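Local coordinates for protein SAM dependent methyltransferase (Agrobacterium tumefaciens, PDB 2IGT) that binds S-adenosylmethionine and probably transfers its methyl group to an acceptor molecule, at residues A[57-62]-A[131-136]; A[115-120]-A[168-173]. All blocks are in the same frame, centred on the assembly; numbering follows the deposited sequence. Where two conformers were deposited one is given.

Contact 1. Residues A[57-62]-A[131-136]. With FMT (formic acid), chain I.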
# COMPACT_ATOMS: atom_id res chain seq x y z
N GLU A 57 -26.01 17.36 9.30
CA GLU A 57 -26.76 16.17 9.74
C GLU A 57 -26.66 16.03 11.25
O GLU A 57 -25.66 16.44 11.84
CB GLU A 57 -26.20 14.90 9.11
CG GLU A 57 -26.22 14.88 7.60
CD GLU A 57 -25.26 13.87 7.05
OE1 GLU A 57 -24.03 14.15 7.05
OE2 GLU A 57 -25.73 12.80 6.65
N GLN A 58 -27.69 15.46 11.88
CA GLN A 58 -27.60 15.10 13.30
C GLN A 58 -27.49 13.57 13.39
O GLN A 58 -28.32 12.87 12.82
CB GLN A 58 -28.84 15.61 14.06
CG GLN A 58 -28.77 15.55 15.61
CD GLN A 58 -27.87 16.63 16.22
OE1 GLN A 58 -27.64 17.69 15.62
NE2 GLN A 58 -27.35 16.36 17.42
N TYR A 59 -26.42 13.08 14.03
CA TYR A 59 -26.23 11.65 14.33
C TYR A 59 -26.16 11.55 15.84
O TYR A 59 -25.11 11.85 16.43
CB TYR A 59 -24.92 11.12 13.71
CG TYR A 59 -25.01 10.93 12.21
CD1 TYR A 59 -25.49 9.73 11.68
CD2 TYR A 59 -24.65 11.96 11.33
CE1 TYR A 59 -25.59 9.54 10.30
CE2 TYR A 59 -24.76 11.78 9.94
CZ TYR A 59 -25.24 10.57 9.44
OH TYR A 59 -25.40 10.36 8.11
N GLY A 60 -27.26 11.15 16.48
CA GLY A 60 -27.32 11.11 17.94
C GLY A 60 -27.00 12.47 18.56
O GLY A 60 -27.63 13.47 18.22
N ASP A 61 -26.01 12.51 19.45
CA ASP A 61 -25.62 13.76 20.08
C ASP A 61 -24.72 14.69 19.26
O ASP A 61 -24.49 15.81 19.68
CB ASP A 61 -25.00 13.50 21.44
CG ASP A 61 -26.01 13.03 22.46
OD1 ASP A 61 -27.17 13.53 22.45
OD2 ASP A 61 -25.63 12.17 23.27
N TYR A 62 -24.22 14.26 18.11
CA TYR A 62 -23.35 15.12 17.31
C TYR A 62 -24.04 15.75 16.09
O TYR A 62 -24.78 15.09 15.36
CB TYR A 62 -22.13 14.34 16.79
CG TYR A 62 -21.15 13.86 17.82
CD1 TYR A 62 -21.01 14.50 19.07
CD2 TYR A 62 -20.30 12.78 17.54
CE1 TYR A 62 -20.10 14.05 20.02
CE2 TYR A 62 -19.36 12.33 18.48
CZ TYR A 62 -19.27 12.97 19.70
OH TYR A 62 -18.35 12.51 20.61
N VAL A 131 -19.46 7.85 8.20
CA VAL A 131 -19.60 7.90 9.67
C VAL A 131 -20.01 6.55 10.25
O VAL A 131 -20.31 6.45 11.44
CB VAL A 131 -20.58 9.02 10.15
CG1 VAL A 131 -20.03 10.45 9.79
CG2 VAL A 131 -21.98 8.81 9.55
N GLY A 132 -20.02 5.50 9.43
CA GLY A 132 -20.21 4.14 9.94
C GLY A 132 -21.63 3.62 9.78
O GLY A 132 -21.97 2.55 10.31
N VAL A 133 -22.46 4.39 9.07
CA VAL A 133 -23.84 4.00 8.79
C VAL A 133 -24.36 4.85 7.64
O VAL A 133 -23.95 6.00 7.48
CB VAL A 133 -24.75 4.14 10.07
CG1 VAL A 133 -24.78 5.60 10.62
CG2 VAL A 133 -26.16 3.56 9.85
N PHE A 134 -25.23 4.24 6.83
CA PHE A 134 -25.99 4.91 5.79
C PHE A 134 -27.44 4.91 6.27
O PHE A 134 -28.19 3.97 5.99
CB PHE A 134 -25.82 4.15 4.46
CG PHE A 134 -24.46 4.30 3.84
CD1 PHE A 134 -24.17 5.36 2.97
CD2 PHE A 134 -23.47 3.39 4.13
CE1 PHE A 134 -22.91 5.49 2.39
CE2 PHE A 134 -22.18 3.52 3.57
CZ PHE A 134 -21.91 4.58 2.69
N PRO A 135 -27.83 5.94 7.06
CA PRO A 135 -29.11 5.84 7.77
C PRO A 135 -30.33 5.79 6.87
O PRO A 135 -31.39 5.30 7.28
CB PRO A 135 -29.16 7.09 8.65
CG PRO A 135 -28.12 8.00 8.12
CD PRO A 135 -27.13 7.22 7.32
N GLU A 136 -30.19 6.29 5.65
CA GLU A 136 -31.31 6.21 4.68
C GLU A 136 -31.71 4.75 4.40
O GLU A 136 -32.87 4.48 4.06
CB GLU A 136 -30.94 6.91 3.35
CG GLU A 136 -29.80 6.29 2.56
CD GLU A 136 -28.41 6.77 2.96
OE1 GLU A 136 -28.22 7.32 4.07
OE2 GLU A 136 -27.47 6.60 2.16
C FMT I . -21.53 6.21 5.91
O1 FMT I . -20.87 5.49 6.66
O2 FMT I . -21.58 7.44 5.96
O HOH W 1 -24.28 8.61 6.10
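Tyr59, at the end of strand 54-59, where a type II' beta turn from Tyr59 to Tyr62 closes a beta hairpin with strand 62-67, drives its ring against Val131, Val133 and Pro135 of the loop leading into helix 138-150. The tight part is apolar. Val131 CG2 sits over one ring face, offset toward the rim, in a CH-pi contact 3.9 Å from the Tyr59 ring centroid and 20° off the normal. Pro135 crosses the tyrosine at about a right angle, its CG 3.6 Å from Tyr59 OH, while Val133 CG1 approaches CE1 of Tyr59 obliquely and less closely, at 4.0 Å. With chi1 at -74°, CG of Tyr59 lies opposite its own carbonyl carbon, and the ring extends toward the loop. The turn itself is the loose side: Gly60 and the exposed Asp61 stand clear of segment 131-136. The hydroxyl end is polar instead. Tyr59 OH donates to Glu57 OE2, meeting it from above the carboxylate plane, and Glu57 in turn forms a salt bridge with Arg66. The loop holds a molecule of formic acid, probably from the crystallisation liquor, using backbone N-H groups of Val131 and Gly132; Phe134, of the S-adenosylmethionine pocket, lays one ring face on that formic acid. One water links the two segments and the acid, 2.9 Å from Tyr59 OH, 3.0 Å from Val133 O and 2.9 Å from O2 of the acid.

Contact 2. Residues A[115-120]-A[168-173]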
# COMPACT_ATOMS: atom_id res chain seq x y z
N SER A 115 -28.48 4.56 17.69
CA SER A 115 -29.43 3.47 17.50
C SER A 115 -30.49 3.80 16.46
O SER A 115 -30.99 4.91 16.40
CB SER A 115 -30.07 3.01 18.83
OG SER A 115 -31.14 3.84 19.22
N LEU A 116 -30.79 2.82 15.61
CA LEU A 116 -31.78 2.98 14.55
C LEU A 116 -32.54 1.68 14.50
O LEU A 116 -31.95 0.60 14.60
CB LEU A 116 -31.13 3.27 13.18
CG LEU A 116 -30.49 4.64 12.94
CD1 LEU A 116 -29.80 4.68 11.55
CD2 LEU A 116 -31.50 5.83 13.12
N LEU A 117 -33.86 1.79 14.38
CA LEU A 117 -34.71 0.61 14.28
C LEU A 117 -34.42 -0.40 15.39
O LEU A 117 -34.45 -1.59 15.16
CB LEU A 117 -34.52 -0.03 12.88
CG LEU A 117 -35.76 -0.72 12.32
CD1 LEU A 117 -36.93 0.29 12.23
CD2 LEU A 117 -35.43 -1.34 10.95
N GLY A 118 -34.15 0.07 16.60
CA GLY A 118 -33.97 -0.84 17.73
C GLY A 118 -32.59 -1.46 17.90
O GLY A 118 -32.34 -2.19 18.86
N VAL A 119 -31.67 -1.14 16.99
CA VAL A 119 -30.32 -1.71 16.98
C VAL A 119 -29.31 -0.64 17.42
O VAL A 119 -29.27 0.46 16.85
CB VAL A 119 -29.96 -2.20 15.53
CG1 VAL A 119 -28.49 -2.49 15.37
CG2 VAL A 119 -30.80 -3.43 15.17
N GLU A 120 -28.48 -0.98 18.41
CA GLU A 120 -27.43 -0.08 18.90
C GLU A 120 -26.10 -0.33 18.19
O GLU A 120 -25.67 -1.48 18.04
CB GLU A 120 -27.27 -0.22 20.42
CG GLU A 120 -28.36 0.49 21.25
CD GLU A 120 -29.70 -0.23 21.25
OE1 GLU A 120 -29.71 -1.48 21.30
OE2 GLU A 120 -30.74 0.46 21.20
N SER A 168 -27.41 -6.58 9.03
CA SER A 168 -27.17 -7.90 9.60
C SER A 168 -27.76 -7.95 11.00
O SER A 168 -28.35 -8.96 11.38
CB SER A 168 -25.66 -8.18 9.65
OG SER A 168 -25.13 -8.13 8.34
N LEU A 169 -27.61 -6.86 11.74
CA LEU A 169 -28.07 -6.83 13.12
C LEU A 169 -29.60 -6.73 13.21
O LEU A 169 -30.22 -7.40 14.06
CB LEU A 169 -27.38 -5.69 13.90
CG LEU A 169 -25.86 -5.84 14.00
CD1 LEU A 169 -25.25 -4.65 14.73
CD2 LEU A 169 -25.42 -7.18 14.67
N VAL A 170 -30.20 -5.94 12.32
CA VAL A 170 -31.66 -5.86 12.21
C VAL A 170 -32.25 -7.26 11.94
O VAL A 170 -33.18 -7.69 12.63
CB VAL A 170 -32.13 -4.84 11.12
CG1 VAL A 170 -33.63 -4.93 10.91
CG2 VAL A 170 -31.77 -3.38 11.53
N ALA A 171 -31.68 -7.97 10.96
CA ALA A 171 -32.16 -9.32 10.62
C ALA A 171 -32.02 -10.29 11.80
O ALA A 171 -32.96 -11.00 12.16
CB ALA A 171 -31.47 -9.86 9.36
N ALA A 172 -30.84 -10.28 12.41
CA ALA A 172 -30.57 -11.14 13.56
C ALA A 172 -31.47 -10.83 14.78
O ALA A 172 -31.94 -11.77 15.46
CB ALA A 172 -29.08 -11.09 13.94
N ALA A 173 -31.74 -9.55 15.04
CA ALA A 173 -32.64 -9.16 16.15
C ALA A 173 -34.03 -9.72 15.91
O ALA A 173 -34.72 -10.12 16.86
CB ALA A 173 -32.71 -7.67 16.29
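Flat groups play no part between Leu117 and Val119 on one side and Leu169 and Val170 on the other; no ring or amide takes part, and the contact is methyl and methylene packing of a beta hairpin on a helix. The hairpin of strands 111-116 and 119-124 turns through a type I' bend from Leu116 to Val119, closed by paired backbone bonds between those two residues. It rests on helix 166-173, which follows strand 156-160 in the Rossmann-like methyltransferase fold. Val119 spreads its two branches over neighbouring helix residues. With chi1 at 167°, its CG1 stands opposite the backbone N and meets Leu169 CB at 3.7 Å. The other branch, CG2, lies 3.8 Å from Val170 CG2 and equally near the backbone N of Val170, so it reaches down to the helix main chain. In each of these pairs the side chains cross at roughly a right angle. Outside the pair, Leu169 also leans on Asn194 and Gln195 of helix 185-198, and Leu117 touches Trp141 and Glu142 of helix 138-150. At the more accessible tip of the hairpin, Leu117 adds one looser touch, CD2 to Val170 CG1 at 4.0 Å.

In the fold
The segments alternate along the chain: 57-62, then 115-120, 131-136 and 168-173. Contact 1 and contact 2 therefore cross in sequence, and their centres lie 15 Å apart. They touch directly where Pro135 CB packs 3.8 Å from Leu116 CD1. Contact 1 ties the five-stranded sheet that holds strand 54-59 to the loop before helix 138-150; contact 2 sets the small hairpin of strands 111-116 and 119-124 on helix 166-173 of the methyltransferase core. Together they join that sheet to the methyltransferase core through the hairpin and loop. Segment 131-136 reaches a bound S-adenosylmethionine through Phe134, whereas the Leu169 side chain of contact 2 is about 14 Å from one.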